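Local atomic coordinates of acyl-CoA dehydrogenase domain protein Tcur3483 (PDB entry 6WY9), a protein that binds FAD and, as a member of the acyl-CoA dehydrogenase family, probably oxidises the CH-CH group of its substrates. Residues Asn41-Ala46 / Ala103-Pro108; Pro117-Tyr122 / Glu242-Ile247; Arg296-Thr301 / Thr348-Ala353; Ala329-Ala334 / Asp392-Leu397. One frame throughout, in Å; residues are numbered along the deposited sequence.

Contact 1 (Asn41-Ala46 / Ala103-Pro108); sequences NGLLPA and AGLPFP
A103 meets L44 through its backbone: methyl CD1 of L44 reaches to 3.3 Å from the carbonyl O of A103, a close carbon-to-oxygen contact at the point where helix 90-103 gives out. The torsion that carries the methyl there is unusual, for chi1 of L44 is 104°, well off any staggered position, which suggests some strain in this partly exposed side chain. The small methyl of A103 packs on F40 of helix 26-41, while its carbonyl faces L44. G104 follows with a positive phi of 82° and closes the helix in a Schellman motif, with two bonds running back into the last turn. Glycine fits because a CB at these backbone angles would press on the O of A103. L105 then turns its branched end back to the loop 41-46. Its two methyls divide the work: CD1 stands 4.4 Å from CD1 of L43, while CD2 lies 4.3 Å from CB of L44, so the fork sits against both leucines. Beyond it the chain heads away from the loop. P106 packs on F62 and V52, F107 meets the ring of F97 edge-to-face, and P108 takes the N-cap position before helix 109-122. Leucines serve well here, being apolar and long enough to bridge two irregular segments loosely. The result is a loop-to-loop apolar seam between the ends of neighbouring helices, part of the helical N-terminal domain of the acyl-CoA dehydrogenase fold.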
loop_
_atom_site.group_PDB
_atom_site.type_symbol
_atom_site.label_atom_id
_atom_site.label_comp_id
_atom_site.label_asym_id
_atom_site.label_seq_id
_atom_site.Cartn_x
_atom_site.Cartn_y
_atom_site.Cartn_z
ATOM N N ASN A 41 5.707 9.481 -39.142
ATOM C CA ASN A 41 6.878 10.324 -39.342
ATOM C C ASN A 41 6.643 11.317 -40.467
ATOM O O ASN A 41 7.122 12.452 -40.408
ATOM C CB ASN A 41 8.125 9.476 -39.637
ATOM C CG ASN A 41 9.379 10.319 -39.746
ATOM O OD1 ASN A 41 9.983 10.679 -38.737
ATOM N ND2 ASN A 41 9.782 10.639 -40.973
ATOM N N GLY A 42 5.932 10.903 -41.511
ATOM C CA GLY A 42 5.614 11.805 -42.599
ATOM C C GLY A 42 4.580 12.854 -42.270
ATOM O O GLY A 42 4.221 13.641 -43.152
ATOM N N LEU A 43 4.080 12.864 -41.031
ATOM C CA LEU A 43 3.112 13.835 -40.531
ATOM C C LEU A 43 3.672 14.688 -39.405
ATOM O O LEU A 43 3.616 15.921 -39.481
ATOM C CB LEU A 43 1.850 13.114 -40.031
ATOM C CG LEU A 43 1.060 12.238 -40.990
ATOM C CD1 LEU A 43 -0.255 11.833 -40.335
ATOM C CD2 LEU A 43 0.812 12.993 -42.284
ATOM N N LEU A 44 4.204 14.056 -38.352
ATOM C CA LEU A 44 4.729 14.751 -37.186
ATOM C C LEU A 44 6.006 15.508 -37.534
ATOM O O LEU A 44 6.565 15.341 -38.620
ATOM C CB LEU A 44 5.006 13.758 -36.055
ATOM C CG LEU A 44 6.467 13.360 -35.773
ATOM C CD1 LEU A 44 6.564 12.493 -34.525
ATOM C CD2 LEU A 44 7.137 12.644 -36.944
ATOM N N PRO A 45 6.473 16.383 -36.635
ATOM C CA PRO A 45 7.825 16.930 -36.769
ATOM C C PRO A 45 8.691 16.508 -35.593
ATOM O O PRO A 45 9.290 15.426 -35.600
ATOM C CB PRO A 45 7.584 18.446 -36.775
ATOM C CG PRO A 45 6.188 18.615 -36.138
ATOM C CD PRO A 45 5.673 17.244 -35.756
ATOM N N ALA A 46 8.745 17.361 -34.569
ATOM C CA ALA A 46 9.458 17.052 -33.336
ATOM C C ALA A 46 8.548 17.280 -32.136
ATOM O O ALA A 46 7.714 16.428 -31.808
ATOM C CB ALA A 46 10.734 17.891 -33.218
ATOM N N ALA A 103 3.839 8.336 -31.537
ATOM C CA ALA A 103 4.115 9.458 -32.428
ATOM C C ALA A 103 3.744 10.813 -31.830
ATOM O O ALA A 103 4.125 11.842 -32.399
ATOM C CB ALA A 103 3.373 9.280 -33.753
ATOM N N GLY A 104 3.052 10.842 -30.698
ATOM C CA GLY A 104 2.521 12.085 -30.183
ATOM C C GLY A 104 1.208 12.499 -30.808
ATOM O O GLY A 104 0.707 13.589 -30.509
ATOM N N LEU A 105 0.668 11.720 -31.600
ATOM C CA LEU A 105 -0.471 12.301 -32.275
ATOM C C LEU A 105 -1.752 11.993 -31.510
ATOM O O LEU A 105 -1.844 10.980 -30.810
ATOM C CB LEU A 105 -0.578 11.770 -33.700
ATOM C CG LEU A 105 0.630 12.073 -34.601
ATOM C CD1 LEU A 105 0.424 11.567 -36.032
ATOM C CD2 LEU A 105 0.984 13.564 -34.591
ATOM N N PRO A 106 -2.725 12.887 -31.580
ATOM C CA PRO A 106 -4.027 12.593 -30.988
ATOM C C PRO A 106 -4.851 11.772 -31.963
ATOM O O PRO A 106 -4.768 11.958 -33.178
ATOM C CB PRO A 106 -4.630 13.984 -30.775
ATOM C CG PRO A 106 -4.060 14.776 -31.910
ATOM C CD PRO A 106 -2.637 14.268 -32.082
ATOM N N PHE A 107 -5.626 10.838 -31.421
ATOM C CA PHE A 107 -6.505 9.974 -32.188
ATOM C C PHE A 107 -7.940 10.177 -31.712
ATOM O O PHE A 107 -8.155 10.358 -30.512
ATOM C CB PHE A 107 -6.093 8.513 -32.010
ATOM C CG PHE A 107 -6.821 7.555 -32.904
ATOM C CD1 PHE A 107 -8.057 7.054 -32.541
ATOM C CD2 PHE A 107 -6.236 7.103 -34.075
ATOM C CE1 PHE A 107 -8.727 6.158 -33.344
ATOM C CE2 PHE A 107 -6.900 6.208 -34.892
ATOM C CZ PHE A 107 -8.143 5.728 -34.528
ATOM N N PRO A 108 -8.932 10.197 -32.609
ATOM C CA PRO A 108 -10.310 10.473 -32.153
ATOM C C PRO A 108 -10.964 9.242 -31.535
ATOM O O PRO A 108 -11.943 8.693 -32.067
ATOM C CB PRO A 108 -10.995 10.914 -33.447
ATOM C CG PRO A 108 -10.298 10.123 -34.504
ATOM C CD PRO A 108 -8.860 10.039 -34.079
#

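Contact 2 (Pro117-Tyr122 / Glu242-Ile247); sequences PTLMKY and EVVGEI
V244 carries more of this contact than any other residue, and it does so with one branch. Its CG1 lies 3.7 Å from CD2 of L119 and 4.1 Å from the carbonyl O of Y122, so a single methyl fits between a leucine end and the last turn of helix 109-122. CG1 is anti to the backbone N (chi1 -167°), which turns it to the helix, and the side chains of V244 and L119 cross at about a right angle. A beta-branched valine is compact and suits a strand; the longer leucine, whose CB bond runs beside the interface, can still bring its end across, and also packs on Y131. The contact joins the helical N-terminal domain to the edge of the mixed sheet in the beta domain of the acyl-CoA dehydrogenase fold, where V244 pairs by backbone hydrogen bonds with I205 of strand 203-209. Y122 contributes chiefly its backbone and CB. The ring swings away from G245, and CG of K121 lies 3.8 Å above the centre of one face of the Y122 ring. Meanwhile the O of Y122 comes within 3.5 Å of the N of G245. The two CA atoms of this pair, 5.2 Å apart, are the closest CA pair across the contact. G245 has a positive phi of 82°, at which a CB would be jammed against the O of V244, and its lack of a side chain lets the chain turn close beside the CB of Y122.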
loop_
_atom_site.group_PDB
_atom_site.type_symbol
_atom_site.label_atom_id
_atom_site.label_comp_id
_atom_site.label_asym_id
_atom_site.label_seq_id
_atom_site.Cartn_x
_atom_site.Cartn_y
_atom_site.Cartn_z
ATOM N N PRO A 117 -19.572 2.908 -32.575
ATOM C CA PRO A 117 -20.040 1.548 -32.265
ATOM C C PRO A 117 -21.339 1.531 -31.476
ATOM O O PRO A 117 -22.099 0.562 -31.572
ATOM C CB PRO A 117 -18.875 0.939 -31.465
ATOM C CG PRO A 117 -17.673 1.790 -31.805
ATOM C CD PRO A 117 -18.242 3.177 -31.989
ATOM N N THR A 118 -21.625 2.567 -30.693
ATOM C CA THR A 118 -22.939 2.607 -30.076
ATOM C C THR A 118 -24.006 2.983 -31.104
ATOM O O THR A 118 -25.127 2.451 -31.059
ATOM C CB THR A 118 -22.931 3.568 -28.880
ATOM O OG1 THR A 118 -22.554 4.873 -29.324
ATOM C CG2 THR A 118 -21.927 3.104 -27.798
ATOM N N LEU A 119 -23.670 3.855 -32.065
ATOM C CA LEU A 119 -24.603 4.140 -33.158
ATOM C C LEU A 119 -24.855 2.908 -34.011
ATOM O O LEU A 119 -25.982 2.680 -34.473
ATOM C CB LEU A 119 -24.084 5.270 -34.045
ATOM C CG LEU A 119 -24.219 6.695 -33.521
ATOM C CD1 LEU A 119 -23.453 7.674 -34.419
ATOM C CD2 LEU A 119 -25.700 7.072 -33.437
ATOM N N MET A 120 -23.810 2.126 -34.289
ATOM C CA MET A 120 -24.022 0.946 -35.123
ATOM C C MET A 120 -25.031 0.005 -34.475
ATOM O O MET A 120 -25.720 -0.750 -35.169
ATOM C CB MET A 120 -22.690 0.226 -35.396
ATOM C CG MET A 120 -21.583 1.118 -35.965
ATOM S SD MET A 120 -19.971 0.299 -36.187
ATOM C CE MET A 120 -19.864 -0.694 -34.698
ATOM N N LYS A 121 -25.146 0.061 -33.152
ATOM C CA LYS A 121 -26.020 -0.821 -32.396
ATOM C C LYS A 121 -27.425 -0.244 -32.227
ATOM O O LYS A 121 -28.419 -0.923 -32.507
ATOM C CB LYS A 121 -25.380 -1.096 -31.036
ATOM C CG LYS A 121 -26.098 -2.130 -30.189
ATOM C CD LYS A 121 -25.424 -2.246 -28.810
ATOM C CE LYS A 121 -26.054 -3.365 -27.986
ATOM N NZ LYS A 121 -25.948 -4.643 -28.711
ATOM N N TYR A 122 -27.524 1.012 -31.794
ATOM C CA TYR A 122 -28.795 1.617 -31.418
ATOM C C TYR A 122 -29.280 2.686 -32.390
ATOM O O TYR A 122 -30.324 3.294 -32.146
ATOM C CB TYR A 122 -28.684 2.215 -30.006
ATOM C CG TYR A 122 -28.438 1.178 -28.934
ATOM C CD1 TYR A 122 -29.415 0.246 -28.613
ATOM C CD2 TYR A 122 -27.224 1.119 -28.250
ATOM C CE1 TYR A 122 -29.207 -0.705 -27.640
ATOM C CE2 TYR A 122 -27.002 0.166 -27.268
ATOM C CZ TYR A 122 -28.006 -0.741 -26.969
ATOM O OH TYR A 122 -27.818 -1.702 -26.006
ATOM N N GLU A 242 -33.154 13.264 -33.982
ATOM C CA GLU A 242 -31.790 13.266 -33.460
ATOM C C GLU A 242 -31.664 12.604 -32.074
ATOM O O GLU A 242 -30.595 12.670 -31.462
ATOM C CB GLU A 242 -31.261 14.703 -33.403
ATOM C CG GLU A 242 -31.084 15.341 -34.761
ATOM C CD GLU A 242 -30.025 14.638 -35.585
ATOM O OE1 GLU A 242 -30.275 14.290 -36.757
ATOM O OE2 GLU A 242 -28.929 14.428 -35.042
ATOM N N VAL A 243 -32.718 11.967 -31.575
ATOM C CA VAL A 243 -32.628 11.125 -30.387
ATOM C C VAL A 243 -32.089 9.762 -30.796
ATOM O O VAL A 243 -32.625 9.122 -31.707
ATOM C CB VAL A 243 -34.007 10.979 -29.720
ATOM C CG1 VAL A 243 -33.950 9.923 -28.596
ATOM C CG2 VAL A 243 -34.499 12.325 -29.204
ATOM N N VAL A 244 -31.052 9.297 -30.129
ATOM C CA VAL A 244 -30.502 7.985 -30.440
ATOM C C VAL A 244 -31.175 6.957 -29.541
ATOM O O VAL A 244 -31.219 7.126 -28.323
ATOM C CB VAL A 244 -28.976 7.961 -30.256
ATOM C CG1 VAL A 244 -28.401 6.705 -30.890
ATOM C CG2 VAL A 244 -28.352 9.206 -30.847
ATOM N N GLY A 245 -31.654 5.864 -30.124
ATOM C CA GLY A 245 -32.321 4.871 -29.306
ATOM C C GLY A 245 -33.760 5.300 -29.071
ATOM O O GLY A 245 -34.323 6.073 -29.843
ATOM N N GLU A 246 -34.345 4.816 -27.978
ATOM C CA GLU A 246 -35.704 5.169 -27.599
ATOM C C GLU A 246 -35.709 6.314 -26.595
ATOM O O GLU A 246 -34.801 6.448 -25.768
ATOM C CB GLU A 246 -36.436 3.962 -27.014
ATOM C CG GLU A 246 -37.039 3.082 -28.072
ATOM C CD GLU A 246 -37.037 1.626 -27.683
ATOM O OE1 GLU A 246 -36.826 1.340 -26.482
ATOM O OE2 GLU A 246 -37.236 0.774 -28.583
ATOM N N ILE A 247 -36.750 7.149 -26.677
ATOM C CA ILE A 247 -36.893 8.245 -25.730
ATOM C C ILE A 247 -37.069 7.661 -24.337
ATOM O O ILE A 247 -37.810 6.688 -24.134
ATOM C CB ILE A 247 -38.054 9.169 -26.147
ATOM C CG1 ILE A 247 -37.682 9.916 -27.434
ATOM C CG2 ILE A 247 -38.409 10.173 -25.040
ATOM C CD1 ILE A 247 -38.859 10.596 -28.122
#

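Contact 3 (Arg296-Thr301 / Thr348-Ala353); sequences RDLART and TGILGA
I350 and L298 meet within the helical C-terminal domain of the acyl-CoA dehydrogenase fold, where helices 292-321 and 326-350 run antiparallel as a hairpin. The tight part is a single methyl: CD1 of I350 lies 3.6 Å from CD2 of L298 and 3.7 Å from CG of L298, touching the fork of the leucine from one side. An extended isoleucine, with CG1 anti to the carbonyl carbon (chi1 -67°) and chi2 at 169°, carries CD1 across to the neighbouring helix. V279 and V280 of helix 263-286 back the pair, on I350 and L298 respectively, so branched aliphatic residues suit this buried place. Looser packing is found at D297, whose CB stands 4.1 Å from CD1 of I350. Here the aspartate offers its aliphatic stem to the isoleucine, while its carboxylate serves other partners: OD2 is hydrogen-bonded to a polar side chain of another protein chain, and OD1 makes a weak bond to a glycerol that probably came from the crystallisation liquor. R300 binds the same glycerol and forms a salt bridge to D342. The polar flank thus belongs to the meeting of chains, the apolar one to the interior of the bundle. The carbonyl O of D297 accepts two donors from T301, its N at 3.0 Å and its OG1 at 2.8 Å, the hydroxyl lying only 16° from the carbonyl plane.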
loop_
_atom_site.group_PDB
_atom_site.type_symbol
_atom_site.label_atom_id
_atom_site.label_comp_id
_atom_site.label_asym_id
_atom_site.label_seq_id
_atom_site.Cartn_x
_atom_site.Cartn_y
_atom_site.Cartn_z
ATOM N N ARG A 296 14.711 -2.613 -8.052
ATOM C CA ARG A 296 13.534 -3.128 -7.349
ATOM C C ARG A 296 12.256 -2.419 -7.810
ATOM O O ARG A 296 11.203 -3.064 -7.968
ATOM C CB ARG A 296 13.705 -2.990 -5.834
ATOM C CG ARG A 296 12.357 -3.252 -5.059
ATOM C CD ARG A 296 12.399 -2.835 -3.596
ATOM N NE ARG A 296 11.094 -3.021 -3.007
ATOM C CZ ARG A 296 10.845 -3.909 -2.055
ATOM N NH1 ARG A 296 11.834 -4.630 -1.559
ATOM N NH2 ARG A 296 9.614 -4.039 -1.564
ATOM N N ASP A 297 12.308 -1.090 -7.981
ATOM C CA ASP A 297 11.132 -0.341 -8.431
ATOM C C ASP A 297 10.751 -0.685 -9.875
ATOM O O ASP A 297 9.560 -0.686 -10.231
ATOM C CB ASP A 297 11.385 1.176 -8.320
ATOM C CG ASP A 297 11.280 1.708 -6.878
ATOM O OD1 ASP A 297 10.966 0.918 -5.968
ATOM O OD2 ASP A 297 11.507 2.931 -6.644
ATOM N N LEU A 298 11.747 -0.888 -10.743
ATOM C CA LEU A 298 11.462 -1.338 -12.096
ATOM C C LEU A 298 10.861 -2.743 -12.096
ATOM O O LEU A 298 9.949 -3.008 -12.886
ATOM C CB LEU A 298 12.732 -1.313 -12.956
ATOM C CG LEU A 298 13.234 0.092 -13.260
ATOM C CD1 LEU A 298 14.663 -0.067 -13.864
ATOM C CD2 LEU A 298 12.250 0.789 -14.219
ATOM N N ALA A 299 11.294 -3.609 -11.171
ATOM C CA ALA A 299 10.723 -4.967 -11.069
ATOM C C ALA A 299 9.264 -4.912 -10.640
ATOM O O ALA A 299 8.413 -5.597 -11.227
ATOM C CB ALA A 299 11.527 -5.831 -10.074
ATOM N N ARG A 300 8.959 -4.100 -9.613
ATOM C CA ARG A 300 7.597 -4.017 -9.100
ATOM C C ARG A 300 6.663 -3.408 -10.133
ATOM O O ARG A 300 5.565 -3.925 -10.360
ATOM C CB ARG A 300 7.530 -3.200 -7.792
ATOM C CG ARG A 300 6.252 -3.399 -6.983
ATOM C CD ARG A 300 6.199 -2.480 -5.688
ATOM N NE ARG A 300 6.378 -1.083 -6.095
ATOM C CZ ARG A 300 5.415 -0.336 -6.629
ATOM N NH1 ARG A 300 4.180 -0.843 -6.783
ATOM N NH2 ARG A 300 5.667 0.911 -7.026
ATOM N N THR A 301 7.112 -2.357 -10.831
ATOM C CA THR A 301 6.237 -1.788 -11.857
ATOM C C THR A 301 6.132 -2.713 -13.062
ATOM O O THR A 301 5.068 -2.763 -13.687
ATOM C CB THR A 301 6.676 -0.375 -12.273
ATOM O OG1 THR A 301 8.066 -0.395 -12.588
ATOM C CG2 THR A 301 6.429 0.623 -11.134
ATOM N N THR A 348 9.020 8.643 -12.038
ATOM C CA THR A 348 9.476 9.973 -11.668
ATOM C C THR A 348 10.615 9.890 -10.635
ATOM O O THR A 348 11.626 10.603 -10.741
ATOM C CB THR A 348 8.288 10.808 -11.123
ATOM O OG1 THR A 348 7.372 11.089 -12.190
ATOM C CG2 THR A 348 8.783 12.159 -10.566
ATOM N N GLY A 349 10.440 9.069 -9.599
ATOM C CA GLY A 349 11.521 8.883 -8.637
ATOM C C GLY A 349 12.806 8.409 -9.302
ATOM O O GLY A 349 13.892 8.922 -9.015
ATOM N N ILE A 350 12.698 7.443 -10.222
ATOM C CA ILE A 350 13.900 6.910 -10.880
ATOM C C ILE A 350 14.606 7.984 -11.686
ATOM O O ILE A 350 15.841 7.974 -11.823
ATOM C CB ILE A 350 13.532 5.696 -11.762
ATOM C CG1 ILE A 350 13.080 4.529 -10.837
ATOM C CG2 ILE A 350 14.733 5.333 -12.702
ATOM C CD1 ILE A 350 12.393 3.301 -11.642
ATOM N N LEU A 351 13.844 8.924 -12.246
ATOM C CA LEU A 351 14.433 9.993 -13.027
ATOM C C LEU A 351 15.222 10.987 -12.180
ATOM O O LEU A 351 15.935 11.811 -12.753
ATOM C CB LEU A 351 13.335 10.725 -13.825
ATOM C CG LEU A 351 12.645 9.920 -14.928
ATOM C CD1 LEU A 351 11.631 10.826 -15.682
ATOM C CD2 LEU A 351 13.676 9.426 -15.927
ATOM N N GLY A 352 15.135 10.929 -10.849
ATOM C CA GLY A 352 15.990 11.823 -10.092
ATOM C C GLY A 352 15.610 13.282 -10.279
ATOM O O GLY A 352 14.442 13.639 -10.501
ATOM N N ALA A 353 16.639 14.135 -10.244
ATOM C CA ALA A 353 16.440 15.576 -10.287
ATOM C C ALA A 353 15.695 16.008 -11.556
ATOM O O ALA A 353 14.926 16.974 -11.524
ATOM C CB ALA A 353 17.803 16.281 -10.190
#

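Contact 4 (Ala329-Ala334 / Asp392-Leu397); sequences AGATKA and DMVATL
A331 and V394 bring two helices together, their CA atoms 6.4 Å apart. Segment 329-334 lies in regular helix 326-350, and segment 392-397 in helix 387-399, which widens into a pi-type turn at 394-397. The small residues G330 and A331 are consistent with so close an approach. The side-chain part is carried by one methyl of V394. Its CG2 is 3.7 Å from the backbone N of A331 and also touches C of G330, so that it rests on the peptide link between the two residues. The same CG2 lies 4.0 Å from CB of A331. With chi1 at 170°, CG2 stands anti to the carbonyl carbon and points at that link, leaving CG1 anti to the backbone N. Valine is apt: short, branched and apolar, it covers main-chain atoms without pushing the helices apart. Around the contact another protein chain adds an apolar side chain on A331 and an aromatic one on V394. Nearby K333 sends its NZ to the carbonyl oxygens of N380, A383 and G385 and to OD1 of N387, four partners for a buried amine, which ties helix 326-350 to the turn that joins helix 369-380 to helix 387-399. The side chain of V394 lies about 11 Å from that of the FAD-binding residue E388. Chemically the meeting of the segments rests on van der Waals contact of one valine methyl with main-chain atoms and the A331 methyl, with shape fit in place of polar bonds, while the neighbouring lysine, probably charged, supplies the polar tie.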
loop_
_atom_site.group_PDB
_atom_site.type_symbol
_atom_site.label_atom_id
_atom_site.label_comp_id
_atom_site.label_asym_id
_atom_site.label_seq_id
_atom_site.Cartn_x
_atom_site.Cartn_y
_atom_site.Cartn_z
ATOM N N ALA A 329 -15.192 -5.484 -15.803
ATOM C CA ALA A 329 -14.866 -4.172 -16.354
ATOM C C ALA A 329 -14.427 -3.220 -15.257
ATOM O O ALA A 329 -13.421 -2.511 -15.387
ATOM C CB ALA A 329 -16.064 -3.591 -17.093
ATOM N N GLY A 330 -15.184 -3.192 -14.160
ATOM C CA GLY A 330 -14.832 -2.332 -13.057
ATOM C C GLY A 330 -13.500 -2.706 -12.433
ATOM O O GLY A 330 -12.702 -1.830 -12.104
ATOM N N ALA A 331 -13.253 -4.009 -12.225
ATOM C CA ALA A 331 -11.975 -4.393 -11.611
ATOM C C ALA A 331 -10.812 -4.000 -12.520
ATOM O O ALA A 331 -9.791 -3.467 -12.061
ATOM C CB ALA A 331 -11.959 -5.913 -11.334
ATOM N N THR A 332 -10.961 -4.241 -13.824
ATOM C CA THR A 332 -9.856 -3.961 -14.744
ATOM C C THR A 332 -9.600 -2.469 -14.868
ATOM O O THR A 332 -8.449 -2.036 -14.904
ATOM C CB THR A 332 -10.160 -4.510 -16.128
ATOM O OG1 THR A 332 -10.351 -5.917 -16.042
ATOM C CG2 THR A 332 -8.952 -4.207 -17.089
ATOM N N LYS A 333 -10.668 -1.672 -14.982
ATOM C CA LYS A 333 -10.462 -0.225 -15.087
ATOM C C LYS A 333 -9.885 0.337 -13.793
ATOM O O LYS A 333 -8.971 1.180 -13.815
ATOM C CB LYS A 333 -11.789 0.442 -15.475
ATOM C CG LYS A 333 -11.761 1.945 -15.782
ATOM C CD LYS A 333 -11.713 2.771 -14.499
ATOM C CE LYS A 333 -12.010 4.259 -14.782
ATOM N NZ LYS A 333 -11.866 5.079 -13.520
ATOM N N ALA A 334 -10.395 -0.082 -12.635
ATOM C CA ALA A 334 -9.832 0.520 -11.428
ATOM C C ALA A 334 -8.374 0.096 -11.243
ATOM O O ALA A 334 -7.508 0.921 -10.899
ATOM C CB ALA A 334 -10.674 0.158 -10.194
ATOM N N ASP A 392 -17.526 -0.860 -5.442
ATOM C CA ASP A 392 -18.865 -1.266 -4.994
ATOM C C ASP A 392 -19.433 -2.324 -5.929
ATOM O O ASP A 392 -20.055 -3.288 -5.491
ATOM C CB ASP A 392 -19.865 -0.106 -4.996
ATOM C CG ASP A 392 -19.560 0.992 -3.964
ATOM O OD1 ASP A 392 -18.686 0.831 -3.097
ATOM O OD2 ASP A 392 -20.234 2.040 -4.073
ATOM N N MET A 393 -19.338 -2.064 -7.241
ATOM C CA MET A 393 -19.916 -2.959 -8.233
ATOM C C MET A 393 -19.178 -4.294 -8.255
ATOM O O MET A 393 -19.807 -5.338 -8.439
ATOM C CB MET A 393 -19.875 -2.301 -9.613
ATOM C CG MET A 393 -20.901 -1.215 -9.824
ATOM S SD MET A 393 -20.643 -0.293 -11.368
ATOM C CE MET A 393 -22.099 0.763 -11.153
ATOM N N VAL A 394 -17.841 -4.273 -8.118
ATOM C CA VAL A 394 -17.086 -5.534 -7.998
ATOM C C VAL A 394 -17.655 -6.383 -6.871
ATOM O O VAL A 394 -17.899 -7.587 -7.042
ATOM C CB VAL A 394 -15.577 -5.270 -7.798
ATOM C CG1 VAL A 394 -14.802 -6.618 -7.400
ATOM C CG2 VAL A 394 -14.967 -4.653 -9.066
ATOM N N ALA A 395 -17.908 -5.763 -5.711
ATOM C CA ALA A 395 -18.450 -6.510 -4.575
ATOM C C ALA A 395 -19.867 -6.992 -4.842
ATOM O O ALA A 395 -20.193 -8.156 -4.557
ATOM C CB ALA A 395 -18.411 -5.652 -3.294
ATOM N N THR A 396 -20.751 -6.101 -5.321
ATOM C CA THR A 396 -22.136 -6.515 -5.486
ATOM C C THR A 396 -22.286 -7.416 -6.709
ATOM O O THR A 396 -22.891 -8.492 -6.617
ATOM C CB THR A 396 -23.080 -5.287 -5.555
ATOM O OG1 THR A 396 -22.717 -4.473 -6.680
ATOM C CG2 THR A 396 -22.921 -4.429 -4.278
ATOM N N LEU A 397 -21.738 -7.016 -7.861
ATOM C CA LEU A 397 -21.953 -7.849 -9.055
ATOM C C LEU A 397 -21.018 -9.047 -9.083
ATOM O O LEU A 397 -21.401 -10.131 -9.542
ATOM C CB LEU A 397 -21.748 -7.033 -10.328
ATOM C CG LEU A 397 -22.698 -5.838 -10.432
ATOM C CD1 LEU A 397 -22.354 -4.979 -11.652
ATOM C CD2 LEU A 397 -24.153 -6.323 -10.475
#

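Contacts 1 and 2 come first along the chain, in series, and are joined by helix 109-122: segment 103-108 leads into it and segment 117-122 ends it. Their centres are 32 Å apart. Contact 1 stays within the helical N-terminal domain, and contact 2 leads from there to the sheet. Contacts 3 and 4, 29 Å apart, follow in the helical C-terminal domain. Both use helix 326-350 near its two ends, and their segments alternate along the chain. Contacts 2 and 3, at 46 Å the widest pair, lie on opposite sides of the chain's centre. The four therefore sample the successive domains of a flavoprotein subunit, and at contacts 3 and 4 other protein chains also take part.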